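Long-range contact in antigen 43 (Escherichia coli, PDB 4KH3), which mediates bacterial clumping by self-association, as the surface-borne alpha domain of an AIDA-type autotransporter linked to aggregation and biofilm formation: residues T268-L280 / V285-N297. Residues are numbered along the deposited sequence; the frame is centred on the assembly and turned at random.
Sequences TSTAATVTGTNRL and VVAGKADNVVLEN
Val-274 and Val-285 form an antiparallel hydrogen-bonded pair, Val-274 N donating to Val-285 O at 2.9 Å and Val-285 N to Val-274 O at 2.7 Å. Both side chains leave the same face of the sheet. Val-285 has CG1 anti to its backbone N (chi1 -174°), which carries this methyl to the type I turn of 269-272, 3.3 Å from Ser-269 O; CG2 faces Val-274 CB and Thr-268 CG2 instead. Beside this turn lies the type I' turn of 286-289, where Gly-288 CA makes a CA-H...O contact with Thr-270 O. A water joins the two turns, donating to Thr-270 O and Ala-272 O and accepting from Gly-288 N.

At the other end of the contact, Asn-278 ND2 donates to Asn-292 O at 2.8 Å, with the acceptor in its amide plane, and also to a water held by Val-294 N. Asn-278 OD1 accepts from Leu-280 N in an Asx turn, so both ends of the amide are engaged and its rotation is fixed. Val-294 CG2 packs against this amide and against Leu-280 CD1, 3.7 Å away, while its CG1 sits above one face of the Arg-279 guanidinium, displaced toward the rim. Extended from CG to NE, the Arg-279 chain brings that group side-on to the Glu-296 carboxylate: NH2 meets OE1 at 2.8 Å almost straight (177°), and NE meets OE2 at a longer 3.3 Å, the two planes inclined by 37°. Asp-315 is a second anionic partner for NH2, and Glu-296 OE2 also accepts from Gly-263 N.

Strand 273-278 runs parallel to 254-260 of the preceding coil; 281-286 turns back along it as a beta hairpin, antiparallel also to 289-291, where parallel stacking resumes, an elaboration of the parallel beta-helix that probably forms the adhesin stalk.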
ATOM      1  N   THR A 268      -0.185  -7.574  -6.416  1.00 22.85           N
ATOM      2  CA  THR A 268      -1.461  -8.160  -6.796  1.00 19.28           C
ATOM      3  C   THR A 268      -1.480  -9.674  -6.562  1.00 26.82           C
ATOM      4  O   THR A 268      -0.577 -10.235  -5.937  1.00 21.06           O
ATOM      5  CB  THR A 268      -1.806  -7.813  -8.263  1.00 17.61           C
ATOM      6  OG1 THR A 268      -3.179  -8.106  -8.526  1.00 23.94           O
ATOM      7  CG2 THR A 268      -0.910  -8.568  -9.240  1.00 19.67           C
ATOM      8  N   SER A 269      -2.523 -10.333  -7.050  1.00 24.06           N
ATOM      9  CA  SER A 269      -2.623 -11.774  -6.909  1.00 25.01           C
ATOM     10  C   SER A 269      -3.389 -12.325  -8.092  1.00 30.68           C
ATOM     11  O   SER A 269      -3.828 -11.575  -8.972  1.00 25.41           O
ATOM     12  CB  SER A 269      -3.343 -12.137  -5.611  1.00 20.51           C
ATOM     13  OG  SER A 269      -4.719 -11.814  -5.719  1.00 18.45           O
ATOM     14  N   THR A 270      -3.575 -13.638  -8.100  1.00 28.34           N
ATOM     15  CA  THR A 270      -4.194 -14.298  -9.238  1.00 22.04           C
ATOM     16  C   THR A 270      -5.698 -14.092  -9.214  1.00 19.36           C
ATOM     17  O   THR A 270      -6.395 -14.447 -10.155  1.00 24.45           O
ATOM     18  CB  THR A 270      -3.819 -15.790  -9.285  1.00 23.21           C
ATOM     19  OG1 THR A 270      -3.927 -16.342  -7.972  1.00 26.83           O
ATOM     20  CG2 THR A 270      -2.381 -15.962  -9.738  1.00 18.50           C
ATOM     21  N   ALA A 271      -6.198 -13.498  -8.136  1.00 22.65           N
ATOM     22  CA  ALA A 271      -7.621 -13.172  -8.030  1.00 24.23           C
ATOM     23  C   ALA A 271      -7.942 -11.775  -8.580  1.00 27.91           C
ATOM     24  O   ALA A 271      -9.087 -11.329  -8.527  1.00 28.11           O
ATOM     25  CB  ALA A 271      -8.094 -13.299  -6.574  1.00 21.54           C
ATOM     26  N   ALA A 272      -6.934 -11.086  -9.105  1.00 21.78           N
ATOM     27  CA  ALA A 272      -7.144  -9.759  -9.693  1.00 28.71           C
ATOM     28  C   ALA A 272      -7.006  -9.807 -11.210  1.00 25.51           C
ATOM     29  O   ALA A 272      -6.545 -10.804 -11.773  1.00 24.81           O
ATOM     30  CB  ALA A 272      -6.156  -8.746  -9.102  1.00 20.59           C
ATOM     31  N   THR A 273      -7.402  -8.727 -11.871  1.00 18.38           N
ATOM     32  CA  THR A 273      -7.205  -8.604 -13.313  1.00 19.12           C
ATOM     33  C   THR A 273      -6.260  -7.448 -13.621  1.00 24.93           C
ATOM     34  O   THR A 273      -6.556  -6.296 -13.311  1.00 25.64           O
ATOM     35  CB  THR A 273      -8.518  -8.344 -14.035  1.00 22.21           C
ATOM     36  OG1 THR A 273      -9.453  -9.369 -13.683  1.00 25.76           O
ATOM     37  CG2 THR A 273      -8.293  -8.336 -15.552  1.00 14.94           C
ATOM     38  N   VAL A 274      -5.110  -7.756 -14.212  1.00 21.14           N
ATOM     39  CA  VAL A 274      -4.115  -6.739 -14.514  1.00 20.64           C
ATOM     40  C   VAL A 274      -3.497  -7.039 -15.871  1.00 21.89           C
ATOM     41  O   VAL A 274      -2.977  -8.126 -16.082  1.00 24.75           O
ATOM     42  CB  VAL A 274      -2.997  -6.712 -13.435  1.00 23.32           C
ATOM     43  CG1 VAL A 274      -2.071  -5.537 -13.650  1.00 23.55           C
ATOM     44  CG2 VAL A 274      -3.592  -6.662 -12.034  1.00 14.49           C
ATOM     45  N   THR A 275      -3.580  -6.094 -16.807  1.00 23.67           N
ATOM     46  CA  THR A 275      -2.909  -6.255 -18.099  1.00 20.66           C
ATOM     47  C   THR A 275      -2.075  -5.020 -18.463  1.00 24.62           C
ATOM     48  O   THR A 275      -2.439  -3.887 -18.125  1.00 20.74           O
ATOM     49  CB  THR A 275      -3.906  -6.552 -19.245  1.00 17.31           C
ATOM     50  OG1 THR A 275      -4.828  -5.465 -19.373  1.00 18.70           O
ATOM     51  CG2 THR A 275      -4.679  -7.833 -18.983  1.00 15.54           C
ATOM     52  N   GLY A 276      -0.952  -5.244 -19.141  1.00 16.82           N
ATOM     53  CA  GLY A 276      -0.166  -4.148 -19.675  1.00 18.34           C
ATOM     54  C   GLY A 276       1.183  -4.555 -20.227  1.00 22.76           C
ATOM     55  O   GLY A 276       1.345  -5.640 -20.792  1.00 27.30           O
ATOM     56  N   THR A 277       2.160  -3.673 -20.068  1.00 21.11           N
ATOM     57  CA  THR A 277       3.535  -3.960 -20.470  1.00 23.68           C
ATOM     58  C   THR A 277       4.490  -3.590 -19.363  1.00 18.35           C
ATOM     59  O   THR A 277       4.295  -2.605 -18.661  1.00 27.26           O
ATOM     60  CB  THR A 277       3.949  -3.164 -21.721  1.00 24.49           C
ATOM     61  OG1 THR A 277       3.568  -1.788 -21.547  1.00 34.48           O
ATOM     62  CG2 THR A 277       3.265  -3.724 -22.951  1.00 25.69           C
ATOM     63  N   ASN A 278       5.532  -4.379 -19.198  1.00 20.34           N
ATOM     64  CA  ASN A 278       6.598  -3.981 -18.303  1.00 23.19           C
ATOM     65  C   ASN A 278       7.876  -3.947 -19.113  1.00 25.06           C
ATOM     66  O   ASN A 278       7.828  -3.996 -20.348  1.00 23.24           O
ATOM     67  CB  ASN A 278       6.701  -4.913 -17.091  1.00 20.89           C
ATOM     68  CG  ASN A 278       6.752  -6.381 -17.477  1.00 24.69           C
ATOM     69  OD1 ASN A 278       7.456  -6.774 -18.416  1.00 20.92           O
ATOM     70  ND2 ASN A 278       6.008  -7.208 -16.742  1.00 20.30           N
ATOM     71  N   ARG A 279       9.013  -3.890 -18.432  1.00 24.52           N
ATOM     72  CA  ARG A 279      10.289  -3.772 -19.123  1.00 29.91           C
ATOM     73  C   ARG A 279      10.664  -5.061 -19.855  1.00 34.76           C
ATOM     74  O   ARG A 279      11.674  -5.113 -20.547  1.00 32.74           O
ATOM     75  CB  ARG A 279      11.394  -3.361 -18.145  1.00 29.76           C
ATOM     76  CG  ARG A 279      11.667  -4.349 -17.018  1.00 30.65           C
ATOM     77  CD  ARG A 279      12.950  -3.958 -16.307  1.00 37.74           C
ATOM     78  NE  ARG A 279      13.135  -4.606 -15.015  1.00 26.45           N
ATOM     79  CZ  ARG A 279      13.683  -5.807 -14.851  1.00 42.74           C
ATOM     80  NH1 ARG A 279      14.081  -6.510 -15.905  1.00 36.05           N
ATOM     81  NH2 ARG A 279      13.820  -6.315 -13.630  1.00 33.67           N
ATOM     82  N   LEU A 280       9.844  -6.096 -19.710  1.00 33.14           N
ATOM     83  CA  LEU A 280      10.098  -7.353 -20.392  1.00 34.14           C
ATOM     84  C   LEU A 280       9.038  -7.647 -21.441  1.00 33.86           C
ATOM     85  O   LEU A 280       9.073  -8.693 -22.082  1.00 43.38           O
ATOM     86  CB  LEU A 280      10.175  -8.507 -19.393  1.00 27.60           C
ATOM     87  CG  LEU A 280      11.398  -8.499 -18.476  1.00 40.24           C
ATOM     88  CD1 LEU A 280      11.552  -9.835 -17.750  1.00 22.69           C
ATOM     89  CD2 LEU A 280      12.657  -8.171 -19.275  1.00 35.75           C
ATOM     90  N   VAL A 285      -2.425 -10.726 -15.760  1.00 18.91           N
ATOM     91  CA  VAL A 285      -3.002 -11.535 -14.713  1.00 20.76           C
ATOM     92  C   VAL A 285      -4.470 -11.538 -15.086  1.00 27.43           C
ATOM     93  O   VAL A 285      -5.173 -10.534 -14.915  1.00 20.01           O
ATOM     94  CB  VAL A 285      -2.820 -10.919 -13.320  1.00 23.22           C
ATOM     95  CG1 VAL A 285      -3.306 -11.881 -12.261  1.00 18.83           C
ATOM     96  CG2 VAL A 285      -1.355 -10.564 -13.072  1.00 23.28           C
ATOM     97  N   VAL A 286      -4.909 -12.659 -15.650  1.00 26.98           N
ATOM     98  CA  VAL A 286      -6.255 -12.785 -16.184  1.00 29.16           C
ATOM     99  C   VAL A 286      -6.858 -14.147 -15.824  1.00 25.49           C
ATOM    100  O   VAL A 286      -6.238 -15.191 -16.055  1.00 21.05           O
ATOM    101  CB  VAL A 286      -6.238 -12.623 -17.720  1.00 26.76           C
ATOM    102  CG1 VAL A 286      -7.550 -13.058 -18.324  1.00 29.58           C
ATOM    103  CG2 VAL A 286      -5.949 -11.196 -18.089  1.00 28.76           C
ATOM    104  N   ALA A 287      -8.062 -14.120 -15.250  1.00 34.16           N
ATOM    105  CA  ALA A 287      -8.848 -15.327 -14.978  1.00 29.20           C
ATOM    106  C   ALA A 287      -8.029 -16.393 -14.267  1.00 22.48           C
ATOM    107  O   ALA A 287      -8.026 -17.559 -14.666  1.00 27.56           O
ATOM    108  CB  ALA A 287      -9.461 -15.891 -16.287  1.00 20.80           C
ATOM    109  N   GLY A 288      -7.309 -15.975 -13.234  1.00 19.20           N
ATOM    110  CA  GLY A 288      -6.566 -16.895 -12.396  1.00 22.04           C
ATOM    111  C   GLY A 288      -5.197 -17.252 -12.926  1.00 27.09           C
ATOM    112  O   GLY A 288      -4.508 -18.085 -12.344  1.00 30.47           O
ATOM    113  N   LYS A 289      -4.791 -16.628 -14.028  1.00 24.95           N
ATOM    114  CA  LYS A 289      -3.505 -16.965 -14.643  1.00 23.54           C
ATOM    115  C   LYS A 289      -2.607 -15.739 -14.866  1.00 23.25           C
ATOM    116  O   LYS A 289      -3.022 -14.745 -15.465  1.00 21.70           O
ATOM    117  CB  LYS A 289      -3.745 -17.708 -15.956  1.00 20.34           C
ATOM    118  CG  LYS A 289      -2.539 -17.804 -16.862  1.00 30.31           C
ATOM    119  CD  LYS A 289      -1.574 -18.880 -16.434  1.00 27.93           C
ATOM    120  CE  LYS A 289      -0.814 -19.418 -17.648  1.00 32.58           C
ATOM    121  NZ  LYS A 289      -0.025 -18.360 -18.335  1.00 36.90           N
ATOM    122  N   ALA A 290      -1.374 -15.822 -14.379  1.00 22.82           N
ATOM    123  CA  ALA A 290      -0.388 -14.752 -14.554  1.00 24.68           C
ATOM    124  C   ALA A 290       0.692 -15.132 -15.568  1.00 22.96           C
ATOM    125  O   ALA A 290       1.115 -16.286 -15.633  1.00 27.77           O
ATOM    126  CB  ALA A 290       0.255 -14.386 -13.204  1.00 20.50           C
ATOM    127  N   ASP A 291       1.137 -14.165 -16.358  1.00 23.49           N
ATOM    128  CA  ASP A 291       2.249 -14.399 -17.273  1.00 22.69           C
ATOM    129  C   ASP A 291       3.119 -13.147 -17.434  1.00 25.94           C
ATOM    130  O   ASP A 291       2.602 -12.052 -17.676  1.00 19.43           O
ATOM    131  CB  ASP A 291       1.742 -14.880 -18.641  1.00 20.08           C
ATOM    132  CG  ASP A 291       2.877 -15.184 -19.615  1.00 24.35           C
ATOM    133  OD1 ASP A 291       3.939 -15.678 -19.182  1.00 26.59           O
ATOM    134  OD2 ASP A 291       2.712 -14.923 -20.822  1.00 31.70           O
ATOM    135  N   ASN A 292       4.434 -13.333 -17.295  0.52 25.44           N
ATOM    136  CA  ASN A 292       5.440 -12.280 -17.479  0.52 25.35           C
ATOM    137  C   ASN A 292       5.356 -11.148 -16.454  0.52 25.74           C
ATOM    138  O   ASN A 292       5.733 -10.008 -16.725  0.52 27.36           O
ATOM    139  CB  ASN A 292       5.435 -11.728 -18.913  0.52 24.48           C
ATOM    140  CG  ASN A 292       6.680 -10.906 -19.229  0.52 29.49           C
ATOM    141  OD1 ASN A 292       7.765 -11.166 -18.696  0.52 28.58           O
ATOM    142  ND2 ASN A 292       6.523  -9.898 -20.082  0.52 26.96           N
ATOM    143  N   VAL A 293       4.861 -11.469 -15.268  1.00 23.70           N
ATOM    144  CA  VAL A 293       4.844 -10.505 -14.191  1.00 23.43           C
ATOM    145  C   VAL A 293       6.289 -10.219 -13.749  1.00 24.27           C
ATOM    146  O   VAL A 293       7.087 -11.133 -13.542  1.00 23.46           O
ATOM    147  CB  VAL A 293       3.954 -10.980 -13.023  1.00 26.35           C
ATOM    148  CG1 VAL A 293       4.185 -10.131 -11.798  1.00 20.32           C
ATOM    149  CG2 VAL A 293       2.476 -10.939 -13.439  1.00 19.81           C
ATOM    150  N   VAL A 294       6.637  -8.939 -13.660  1.00 22.67           N
ATOM    151  CA  VAL A 294       7.949  -8.550 -13.162  1.00 19.50           C
ATOM    152  C   VAL A 294       7.752  -7.909 -11.800  1.00 24.41           C
ATOM    153  O   VAL A 294       6.924  -7.002 -11.641  1.00 20.91           O
ATOM    154  CB  VAL A 294       8.660  -7.578 -14.128  1.00 26.82           C
ATOM    155  CG1 VAL A 294       9.855  -6.882 -13.443  1.00 24.67           C
ATOM    156  CG2 VAL A 294       9.101  -8.317 -15.382  1.00 22.03           C
ATOM    157  N   LEU A 295       8.507  -8.397 -10.823  1.00 18.43           N
ATOM    158  CA  LEU A 295       8.328  -8.020  -9.434  1.00 22.08           C
ATOM    159  C   LEU A 295       9.597  -7.447  -8.839  1.00 24.20           C
ATOM    160  O   LEU A 295      10.552  -8.175  -8.606  1.00 24.66           O
ATOM    161  CB  LEU A 295       7.935  -9.249  -8.620  1.00 24.86           C
ATOM    162  CG  LEU A 295       6.624  -9.939  -8.980  1.00 29.56           C
ATOM    163  CD1 LEU A 295       6.519 -11.253  -8.194  1.00 26.89           C
ATOM    164  CD2 LEU A 295       5.452  -9.029  -8.687  1.00 16.52           C
ATOM    165  N   GLU A 296       9.597  -6.147  -8.565  1.00 30.89           N
ATOM    166  CA  GLU A 296      10.744  -5.507  -7.926  1.00 29.02           C
ATOM    167  C   GLU A 296      10.285  -4.331  -7.073  1.00 25.78           C
ATOM    168  O   GLU A 296       9.146  -3.889  -7.196  1.00 23.68           O
ATOM    169  CB  GLU A 296      11.753  -5.058  -8.985  1.00 24.28           C
ATOM    170  CG  GLU A 296      11.138  -4.232 -10.114  1.00 27.07           C
ATOM    171  CD  GLU A 296      11.995  -4.199 -11.375  1.00 30.32           C
ATOM    172  OE1 GLU A 296      13.066  -4.849 -11.418  1.00 34.68           O
ATOM    173  OE2 GLU A 296      11.591  -3.524 -12.337  1.00 34.68           O
ATOM    174  N   ASN A 297      11.159  -3.853  -6.188  1.00 26.69           N
ATOM    175  CA  ASN A 297      10.911  -2.620  -5.435  1.00 28.61           C
ATOM    176  C   ASN A 297       9.639  -2.600  -4.619  1.00 26.07           C
ATOM    177  O   ASN A 297       8.960  -1.571  -4.548  1.00 32.68           O
ATOM    178  CB  ASN A 297      10.864  -1.417  -6.370  1.00 28.98           C
ATOM    179  CG  ASN A 297      12.202  -0.789  -6.561  1.00 38.00           C
ATOM    180  OD1 ASN A 297      13.153  -1.098  -5.837  1.00 48.15           O
ATOM    181  ND2 ASN A 297      12.294   0.117  -7.526  1.00 40.13           N
TER
HETATM  182  O   HOH W   1      -7.635 -13.354 -12.111  1.00 31.21           O
HETATM  183  O   HOH W   2      -9.740 -11.829 -14.850  1.00 36.07           O
HETATM  184  O   HOH W   3       4.369  -6.937 -14.395  1.00 20.54           O